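Local coordinates for cell division GTPase FtsZ, diverged (Clostridium botulinum C, PDB 3V3T), which is a diverged member of the tubulin/FtsZ family of GTPases, with a GTPase domain followed by a TubZ-like C-terminal domain, at residues V214-D219 against K230-S235. The protein carries 1 engineered substitution. Residues are numbered along the deposited sequence; the frame is centred on the assembly and turned at random. Where two conformers were deposited one is given.
Sequences VILEFD and KSLKES
L216 points from strand 211-217 toward the last turn of helix 224-233 and meets S231, L232 and S235. Its CB lies 3.4 Å from S231 OG. CG sits anti to the carbonyl carbon (chi1 -57°), and the two methyls part. CD1 touches L232, reaching CG and CD2 of that leucine at 4.0 Å each; the two leucine side chains cross obliquely. CD2 turns to the serines, 3.5 Å from S231 OG and 3.9 Å from S235 OG. S231 OG also donates a hydrogen bond of 3.1 Å to E217 O. The hydroxyl approaches from above the carbonyl plane, 56° out of it. The same oxygen thus packs on L216 and ties E217. A second, less certain link runs through a water that donates to I215 O at 2.9 Å but lies a short 2.5 Å from S235 OG. S235 OG also accepts a hydrogen bond from F237 N. On the strand's other side, I215 packs on L182 and F186 of helix 172-187. The contact is the strand-to-helix half of a beta-alpha-beta crossover in the TubZ-like C-terminal domain: helix 224-233 packs on one sheet face and leads to strand 247-252, parallel to 211-217 with 281-287 between.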
loop_
_atom_site.group_PDB
_atom_site.type_symbol
_atom_site.label_atom_id
_atom_site.label_comp_id
_atom_site.label_asym_id
_atom_site.label_seq_id
_atom_site.Cartn_x
_atom_site.Cartn_y
_atom_site.Cartn_z
ATOM N N VAL A 214 -7.126 3.803 -2.873
ATOM C CA VAL A 214 -7.971 2.996 -1.991
ATOM C C VAL A 214 -8.738 1.964 -2.851
ATOM O O VAL A 214 -9.250 2.293 -3.921
ATOM C CB VAL A 214 -8.943 3.871 -1.152
ATOM C CG1 VAL A 214 -10.049 3.024 -0.530
ATOM C CG2 VAL A 214 -8.180 4.600 -0.063
ATOM N N ILE A 215 -8.778 0.712 -2.399
ATOM C CA ILE A 215 -9.465 -0.353 -3.127
ATOM C C ILE A 215 -10.659 -0.798 -2.297
ATOM O O ILE A 215 -10.501 -1.107 -1.117
ATOM C CB ILE A 215 -8.529 -1.576 -3.357
ATOM C CG1 ILE A 215 -7.234 -1.146 -4.049
ATOM C CG2 ILE A 215 -9.246 -2.675 -4.146
ATOM C CD1 ILE A 215 -6.203 -2.252 -4.177
ATOM N N LEU A 216 -11.845 -0.825 -2.901
ATOM C CA LEU A 216 -13.062 -1.246 -2.198
ATOM C C LEU A 216 -13.763 -2.389 -2.903
ATOM O O LEU A 216 -13.894 -2.382 -4.120
ATOM C CB LEU A 216 -14.057 -0.091 -2.097
ATOM C CG LEU A 216 -13.556 1.191 -1.421
ATOM C CD1 LEU A 216 -14.539 2.339 -1.666
ATOM C CD2 LEU A 216 -13.347 0.962 0.068
ATOM N N GLU A 217 -14.230 -3.365 -2.135
ATOM C CA GLU A 217 -15.155 -4.350 -2.668
ATOM C C GLU A 217 -16.495 -4.306 -1.920
ATOM O O GLU A 217 -16.541 -4.125 -0.703
ATOM C CB GLU A 217 -14.524 -5.743 -2.683
ATOM C CG GLU A 217 -13.418 -5.867 -3.736
ATOM C CD GLU A 217 -12.758 -7.231 -3.768
ATOM O OE1 GLU A 217 -13.194 -8.131 -3.030
ATOM O OE2 GLU A 217 -11.793 -7.409 -4.539
ATOM N N PHE A 218 -17.586 -4.451 -2.661
ATOM C CA PHE A 218 -18.906 -4.308 -2.076
ATOM C C PHE A 218 -19.873 -5.396 -2.502
ATOM O O PHE A 218 -19.678 -6.057 -3.527
ATOM C CB PHE A 218 -19.495 -2.930 -2.375
ATOM C CG PHE A 218 -19.761 -2.677 -3.830
ATOM C CD1 PHE A 218 -21.031 -2.861 -4.359
ATOM C CD2 PHE A 218 -18.747 -2.217 -4.665
ATOM C CE1 PHE A 218 -21.287 -2.612 -5.707
ATOM C CE2 PHE A 218 -18.986 -1.961 -6.001
ATOM C CZ PHE A 218 -20.264 -2.159 -6.528
ATOM N N ASP A 219 -20.924 -5.548 -1.697
ATOM C CA ASP A 219 -21.912 -6.602 -1.866
ATOM C C ASP A 219 -22.781 -6.402 -3.103
ATOM O O ASP A 219 -23.324 -5.318 -3.318
ATOM C CB ASP A 219 -22.803 -6.664 -0.626
ATOM C CG ASP A 219 -23.750 -7.839 -0.647
ATOM O OD1 ASP A 219 -23.889 -8.474 -1.711
ATOM O OD2 ASP A 219 -24.358 -8.123 0.405
ATOM N N LYS A 230 -20.866 0.740 3.681
ATOM C CA LYS A 230 -20.384 -0.340 4.536
ATOM C C LYS A 230 -18.920 -0.634 4.201
ATOM O O LYS A 230 -18.063 -0.727 5.083
ATOM C CB LYS A 230 -21.244 -1.587 4.305
ATOM C CG LYS A 230 -20.861 -2.807 5.117
ATOM C CD LYS A 230 -21.909 -3.902 4.954
ATOM C CE LYS A 230 -21.429 -5.218 5.536
ATOM N NZ LYS A 230 -21.169 -5.119 6.999
ATOM N N SER A 231 -18.641 -0.755 2.907
ATOM C CA SER A 231 -17.299 -1.037 2.442
ATOM C C SER A 231 -16.272 0.001 2.929
ATOM O O SER A 231 -15.194 -0.360 3.418
ATOM C CB SER A 231 -17.295 -1.154 0.919
ATOM O OG SER A 231 -15.980 -1.348 0.449
ATOM N N LEU A 232 -16.601 1.282 2.795
ATOM C CA LEU A 232 -15.722 2.341 3.299
ATOM C C LEU A 232 -15.582 2.300 4.822
ATOM O O LEU A 232 -14.481 2.393 5.361
ATOM C CB LEU A 232 -16.236 3.718 2.894
ATOM C CG LEU A 232 -15.758 4.332 1.595
ATOM C CD1 LEU A 232 -16.585 5.593 1.371
ATOM C CD2 LEU A 232 -14.248 4.638 1.652
ATOM N N LYS A 233 -16.698 2.184 5.526
ATOM C CA LYS A 233 -16.612 2.134 6.974
ATOM C C LYS A 233 -15.708 0.998 7.462
ATOM O O LYS A 233 -14.932 1.169 8.413
ATOM C CB LYS A 233 -17.991 1.992 7.576
ATOM C CG LYS A 233 -18.717 3.317 7.695
ATOM C CD LYS A 233 -18.029 4.249 8.694
ATOM C CE LYS A 233 -18.679 5.627 8.682
ATOM N NZ LYS A 233 -18.086 6.543 9.687
ATOM N N GLU A 234 -15.818 -0.156 6.807
ATOM C CA GLU A 234 -15.071 -1.343 7.208
ATOM C C GLU A 234 -13.705 -1.423 6.542
ATOM O O GLU A 234 -12.963 -2.388 6.747
ATOM C CB GLU A 234 -15.886 -2.605 6.902
ATOM C CG GLU A 234 -17.173 -2.693 7.735
ATOM C CD GLU A 234 -17.963 -3.961 7.481
ATOM O OE1 GLU A 234 -17.690 -4.641 6.472
ATOM O OE2 GLU A 234 -18.860 -4.279 8.293
ATOM N N SER A 235 -13.372 -0.412 5.745
ATOM C CA SER A 235 -12.170 -0.473 4.901
ATOM C C SER A 235 -10.869 -0.641 5.692
ATOM O O SER A 235 -10.678 -0.008 6.723
ATOM C CB SER A 235 -12.071 0.764 4.005
ATOM O OG SER A 235 -10.958 0.669 3.146
HETATM O O HOH W 1 -10.961 -1.410 1.684
#